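Local structure of aldehyde Dehydrogenase (Burkholderia cenocepacia, 4O6R) at residues A[82-86]-A[191-195]; A[310-314]-A[354-358]. The protein probably oxidises aldehydes to carboxylic acids with NAD+ or NADP+ as cofactor. Residues are numbered along the deposited sequence.

In the fold
The two contacts lie in different halves of the aldehyde dehydrogenase fold, their centres about 38 Å apart and their nearest atoms about 29 Å apart. Contact 1 comes first along the chain and is complete before contact 2 begins. It joins helix 69-85 to helix 187-199, which follows strand 176-180 of the sheet in the nucleotide-binding half, where AMP is bound in this crystal. Contact 2 sets helix 302-315 against strand 353-356, an outermost strand of the seven-stranded sheet that, by family resemblance, belongs to the catalytic domain. No helix, strand or sheet is common to both, so contact 1 is a helix-helix pairing within the nucleotide-binding half and contact 2 a helix-sheet pairing within the other.

Contact 1: A[82-86]-A[191-195]; sequences AIEAN and RIVEL
Two helices of the nucleotide-binding half pack side by side, the last turn of helix 69-85 against the middle of helix 187-199, which follows strand 176-180 of the Rossmann-like sheet. At the apolar centre, Ile83 (chi1 m, chi2 t) and Ile192 (m, m) meet end to end, Ile83 CD1 lying 3.8 Å from Ile192 CD1. Leu195 (m, t) fills the space beside them: its CD1 is 4.2 Å from Ile83 CG1 and its CD2 4.4 Å from Ala82 CB. Ala82 and Leu195 are the nearest CA pair, 6.9 Å apart. Helix 102-123 backs Ile83, helix 159-172 Ile192. Outward, the side chain of Asn86, the first residue to leave helical geometry (phi/psi -111/25), turns back (chi1 m, chi2 -79°) so that ND2 donates to Ala82 O (2.8 Å) and lies 3.7 Å from Leu195 CD2. At the polar edge Arg191 (t, p, t) NH1 forms a salt bridge with Glu194 OE1 (2.8 Å), while Arg191 NH2 gives Asn86 OD1 a weak hydrogen bond (3.2 Å).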
ATOM      1  N   ALA A  82     -16.353 -10.896  23.939  1.00 12.58           N
ATOM      2  CA  ALA A  82     -16.359 -11.390  25.338  1.00 12.76           C
ATOM      3  C   ALA A  82     -16.047 -10.255  26.338  1.00 12.54           C
ATOM      4  O   ALA A  82     -16.626 -10.162  27.432  1.00 12.55           O
ATOM      5  CB  ALA A  82     -15.360 -12.522  25.493  1.00 12.60           C
ATOM      6  N   ILE A  83     -15.118  -9.393  25.960  1.00 11.83           N
ATOM      7  CA  ILE A  83     -14.809  -8.220  26.772  1.00 11.86           C
ATOM      8  C   ILE A  83     -16.057  -7.368  26.945  1.00 12.66           C
ATOM      9  O   ILE A  83     -16.451  -7.030  28.085  1.00 12.80           O
ATOM     10  CB  ILE A  83     -13.657  -7.401  26.156  1.00 11.08           C
ATOM     11  CG1 ILE A  83     -12.349  -8.186  26.284  1.00 10.69           C
ATOM     12  CG2 ILE A  83     -13.543  -6.020  26.805  1.00 10.91           C
ATOM     13  CD1 ILE A  83     -11.222  -7.673  25.374  1.00 10.16           C
ATOM     14  N   GLU A  84     -16.724  -7.066  25.835  1.00 13.46           N
ATOM     15  CA  GLU A  84     -17.953  -6.287  25.904  1.00 14.48           C
ATOM     16  C   GLU A  84     -19.032  -6.969  26.744  1.00 14.95           C
ATOM     17  O   GLU A  84     -19.711  -6.297  27.524  1.00 15.23           O
ATOM     18  CB  GLU A  84     -18.470  -5.934  24.515  1.00 15.38           C
ATOM     19  CG  GLU A  84     -17.587  -4.861  23.881  1.00 15.94           C
ATOM     20  CD  GLU A  84     -17.865  -4.580  22.402  1.00 17.04           C
ATOM     21  OE1 GLU A  84     -18.639  -5.324  21.761  1.00 18.71           O
ATOM     22  OE2 GLU A  84     -17.248  -3.633  21.868  1.00 17.53           O
ATOM     23  N   ALA A  85     -19.178  -8.287  26.604  1.00 15.01           N
ATOM     24  CA  ALA A  85     -20.128  -9.057  27.437  1.00 15.46           C
ATOM     25  C   ALA A  85     -19.795  -8.995  28.922  1.00 15.28           C
ATOM     26  O   ALA A  85     -20.658  -9.243  29.759  1.00 15.92           O
ATOM     27  CB  ALA A  85     -20.197 -10.505  26.982  1.00 15.75           C
ATOM     28  N   ASN A  86     -18.549  -8.702  29.246  1.00 14.22           N
ATOM     29  CA  ASN A  86     -18.076  -8.602  30.618  1.00 14.19           C
ATOM     30  C   ASN A  86     -17.733  -7.180  31.035  1.00 13.69           C
ATOM     31  O   ASN A  86     -16.944  -6.984  31.960  1.00 13.52           O
ATOM     32  CB  ASN A  86     -16.850  -9.503  30.793  1.00 13.97           C
ATOM     33  CG  ASN A  86     -17.216 -10.971  30.828  1.00 14.74           C
ATOM     34  OD1 ASN A  86     -17.670 -11.466  31.860  1.00 15.87           O
ATOM     35  ND2 ASN A  86     -17.085 -11.663  29.703  1.00 14.43           N
ATOM     36  N   ARG A 191      -7.606 -11.420  34.008  1.00 11.95           N
ATOM     37  CA  ARG A 191      -8.959 -11.683  33.511  1.00 12.38           C
ATOM     38  C   ARG A 191      -9.016 -11.740  31.982  1.00 11.79           C
ATOM     39  O   ARG A 191      -9.704 -12.585  31.420  1.00 11.47           O
ATOM     40  CB  ARG A 191      -9.954 -10.641  34.045  1.00 13.23           C
ATOM     41  CG  ARG A 191     -11.417 -10.837  33.640  1.00 14.24           C
ATOM     42  CD  ARG A 191     -11.966 -12.211  34.007  1.00 15.53           C
ATOM     43  NE  ARG A 191     -13.381 -12.346  33.612  1.00 16.71           N
ATOM     44  CZ  ARG A 191     -13.955 -13.439  33.116  1.00 17.74           C
ATOM     45  NH1 ARG A 191     -13.265 -14.572  32.950  1.00 18.36           N
ATOM     46  NH2 ARG A 191     -15.248 -13.403  32.789  1.00 18.44           N
ATOM     47  N   ILE A 192      -8.275 -10.849  31.311  1.00 11.28           N
ATOM     48  CA  ILE A 192      -8.198 -10.882  29.857  1.00 10.84           C
ATOM     49  C   ILE A 192      -7.690 -12.242  29.373  1.00 10.72           C
ATOM     50  O   ILE A 192      -8.268 -12.821  28.459  1.00 10.51           O
ATOM     51  CB  ILE A 192      -7.313  -9.742  29.316  1.00 10.58           C
ATOM     52  CG1 ILE A 192      -8.035  -8.416  29.460  1.00 10.67           C
ATOM     53  CG2 ILE A 192      -6.894  -9.960  27.858  1.00 10.35           C
ATOM     54  CD1 ILE A 192      -9.317  -8.317  28.634  1.00 10.85           C
ATOM     55  N   VAL A 193      -6.607 -12.754  29.950  1.00 10.82           N
ATOM     56  CA  VAL A 193      -6.061 -14.003  29.429  1.00 10.84           C
ATOM     57  C   VAL A 193      -6.982 -15.159  29.734  1.00 11.39           C
ATOM     58  O   VAL A 193      -7.017 -16.134  28.971  1.00 11.38           O
ATOM     59  CB  VAL A 193      -4.599 -14.262  29.855  1.00 10.70           C
ATOM     60  CG1 VAL A 193      -4.524 -14.693  31.307  1.00 11.01           C
ATOM     61  CG2 VAL A 193      -3.966 -15.309  28.956  1.00 10.53           C
ATOM     62  N   GLU A 194      -7.719 -15.069  30.840  1.00 11.93           N
ATOM     63  CA  GLU A 194      -8.772 -16.041  31.139  1.00 12.70           C
ATOM     64  C   GLU A 194      -9.840 -16.033  30.039  1.00 12.37           C
ATOM     65  O   GLU A 194     -10.267 -17.100  29.575  1.00 12.20           O
ATOM     66  CB  GLU A 194      -9.416 -15.762  32.511  1.00 13.48           C
ATOM     67  CG  GLU A 194     -10.311 -16.899  32.965  1.00 14.61           C
ATOM     68  CD  GLU A 194     -10.920 -16.660  34.307  1.00 15.51           C
ATOM     69  OE1 GLU A 194     -11.202 -15.488  34.663  1.00 16.15           O
ATOM     70  OE2 GLU A 194     -11.119 -17.671  35.001  1.00 16.79           O
ATOM     71  N   LEU A 195     -10.265 -14.839  29.611  1.00 11.90           N
ATOM     72  CA  LEU A 195     -11.226 -14.745  28.505  1.00 11.82           C
ATOM     73  C   LEU A 195     -10.637 -15.301  27.222  1.00 11.54           C
ATOM     74  O   LEU A 195     -11.334 -15.982  26.483  1.00 11.47           O
ATOM     75  CB  LEU A 195     -11.713 -13.306  28.259  1.00 11.74           C
ATOM     76  CG  LEU A 195     -12.537 -12.699  29.390  1.00 12.07           C
ATOM     77  CD1 LEU A 195     -12.823 -11.218  29.185  1.00 12.06           C
ATOM     78  CD2 LEU A 195     -13.832 -13.458  29.545  1.00 12.45           C
TER

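Contact 2: A[310-314]-A[354-358]; sequences VALAS and VLTGG
Thr356, Val310 and Leu355 give up most of the surface buried where helix 302-315 rests on strand 353-356, an edge strand of the seven-stranded sheet. This is helix-on-sheet packing of an alpha/beta domain. Residues 310-314 are regular alpha helix (phi about -60°, psi -27° to -47°), with Ser314 N bonded to Val310 O at 2.9 Å. The axes of helix 310-314 and strand 354-356 approach to 8.7 Å, and their N-to-C directions differ by 62°, so the helix runs obliquely over the strand. Val310 and Thr356 are the nearest CA pair, 6.5 Å apart.

Thr356 has an extended backbone (phi/psi -159/158) and chi1 t. Val310, also with chi1 t, sets CG1 3.9 Å from Thr356 CB and 3.9 Å from Leu355 O, while its CG2 lies 3.9 Å from Leu355 CB. Leu355 departs from strand angles (-86/-29), and its CA-to-CB bond and that of Thr356 both point toward the helix. One turn on from Val310, Ala313 CB sits 4.3 Å from Thr356 CG2, and Ser314 (chi1 m) brings its OG to 2.8 Å from Thr356 OG1 in a hydrogen bond. Ile376 of the adjacent antiparallel strand 375-378 touches Val310, Ala313 and Thr356, and its backbone bonds to Leu355 and Thr356.

Thr356 thus serves two chemistries at once: its carbon atoms meet Val310 and Ala313, while its hydroxyl pairs with that of exposed Ser314, so aliphatic packing and an uncharged polar bond together join helix to sheet edge.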
ATOM      1  N   VAL A 310      -9.113  27.300  35.802  1.00 11.61           N
ATOM      2  CA  VAL A 310      -8.881  27.104  37.235  1.00 11.95           C
ATOM      3  C   VAL A 310     -10.214  26.814  37.944  1.00 12.68           C
ATOM      4  O   VAL A 310     -10.311  25.893  38.741  1.00 12.76           O
ATOM      5  CB  VAL A 310      -8.154  28.312  37.867  1.00 12.20           C
ATOM      6  CG1 VAL A 310      -8.119  28.195  39.368  1.00 12.55           C
ATOM      7  CG2 VAL A 310      -6.723  28.399  37.364  1.00 11.85           C
ATOM      8  N   ALA A 311     -11.261  27.547  37.595  1.00 13.23           N
ATOM      9  CA  ALA A 311     -12.577  27.297  38.194  1.00 13.82           C
ATOM     10  C   ALA A 311     -13.055  25.896  37.911  1.00 13.53           C
ATOM     11  O   ALA A 311     -13.462  25.206  38.825  1.00 13.92           O
ATOM     12  CB  ALA A 311     -13.608  28.323  37.749  1.00 14.14           C
ATOM     13  N   LEU A 312     -12.956  25.457  36.654  1.00 13.16           N
ATOM     14  CA  LEU A 312     -13.374  24.094  36.292  1.00 13.13           C
ATOM     15  C   LEU A 312     -12.575  23.032  37.067  1.00 12.67           C
ATOM     16  O   LEU A 312     -13.137  22.090  37.614  1.00 12.73           O
ATOM     17  CB  LEU A 312     -13.201  23.874  34.788  1.00 12.95           C
ATOM     18  CG  LEU A 312     -13.507  22.485  34.246  1.00 13.00           C
ATOM     19  CD1 LEU A 312     -14.914  22.081  34.633  1.00 13.59           C
ATOM     20  CD2 LEU A 312     -13.313  22.508  32.748  1.00 12.92           C
ATOM     21  N   ALA A 313     -11.269  23.208  37.096  1.00 12.32           N
ATOM     22  CA  ALA A 313     -10.363  22.265  37.761  1.00 12.12           C
ATOM     23  C   ALA A 313     -10.677  22.142  39.251  1.00 12.74           C
ATOM     24  O   ALA A 313     -10.711  21.020  39.790  1.00 12.66           O
ATOM     25  CB  ALA A 313      -8.921  22.684  37.564  1.00 11.61           C
ATOM     26  N   SER A 314     -10.926  23.282  39.901  1.00 13.35           N
ATOM     27  CA  SER A 314     -11.218  23.307  41.337  1.00 14.02           C
ATOM     28  C   SER A 314     -12.501  22.587  41.620  1.00 14.07           C
ATOM     29  O   SER A 314     -12.691  22.138  42.718  1.00 14.15           O
ATOM     30  CB  SER A 314     -11.390  24.736  41.861  1.00 15.10           C
ATOM     31  OG  SER A 314     -10.131  25.362  41.906  1.00 16.10           O
ATOM     32  N   VAL A 354       1.220  28.363  42.129  1.00 13.67           N
ATOM     33  CA  VAL A 354       0.178  27.341  42.225  1.00 13.70           C
ATOM     34  C   VAL A 354      -1.195  28.032  42.235  1.00 13.73           C
ATOM     35  O   VAL A 354      -1.560  28.684  43.210  1.00 14.24           O
ATOM     36  CB  VAL A 354       0.324  26.455  43.466  1.00 14.22           C
ATOM     37  CG1 VAL A 354      -0.724  25.346  43.453  1.00 14.27           C
ATOM     38  CG2 VAL A 354       1.695  25.817  43.518  1.00 14.51           C
ATOM     39  N   LEU A 355      -1.935  27.896  41.146  1.00 13.08           N
ATOM     40  CA  LEU A 355      -3.211  28.604  40.983  1.00 13.32           C
ATOM     41  C   LEU A 355      -4.373  27.843  41.614  1.00 13.30           C
ATOM     42  O   LEU A 355      -5.339  28.454  42.041  1.00 13.63           O
ATOM     43  CB  LEU A 355      -3.472  28.887  39.512  1.00 13.17           C
ATOM     44  CG  LEU A 355      -2.398  29.713  38.800  1.00 13.30           C
ATOM     45  CD1 LEU A 355      -2.754  29.959  37.342  1.00 13.17           C
ATOM     46  CD2 LEU A 355      -2.223  31.046  39.534  1.00 14.19           C
ATOM     47  N   THR A 356      -4.273  26.510  41.668  1.00 13.05           N
ATOM     48  CA  THR A 356      -5.205  25.680  42.448  1.00 13.00           C
ATOM     49  C   THR A 356      -4.536  24.344  42.734  1.00 12.96           C
ATOM     50  O   THR A 356      -3.561  23.956  42.058  1.00 12.62           O
ATOM     51  CB  THR A 356      -6.555  25.443  41.730  1.00 12.84           C
ATOM     52  OG1 THR A 356      -7.481  24.774  42.623  1.00 13.08           O
ATOM     53  CG2 THR A 356      -6.385  24.570  40.479  1.00 12.24           C
ATOM     54  N   GLY A 357      -5.018  23.673  43.773  1.00 13.29           N
ATOM     55  CA  GLY A 357      -4.559  22.344  44.103  1.00 13.72           C
ATOM     56  C   GLY A 357      -3.188  22.308  44.718  1.00 14.19           C
ATOM     57  O   GLY A 357      -2.816  23.208  45.453  1.00 14.52           O
ATOM     58  N   GLY A 358      -2.467  21.227  44.455  1.00 14.57           N
ATOM     59  CA  GLY A 358      -1.116  21.060  45.018  1.00 15.60           C
ATOM     60  C   GLY A 358      -1.046  20.234  46.286  1.00 16.69           C
ATOM     61  O   GLY A 358       0.038  20.009  46.833  1.00 17.63           O
TER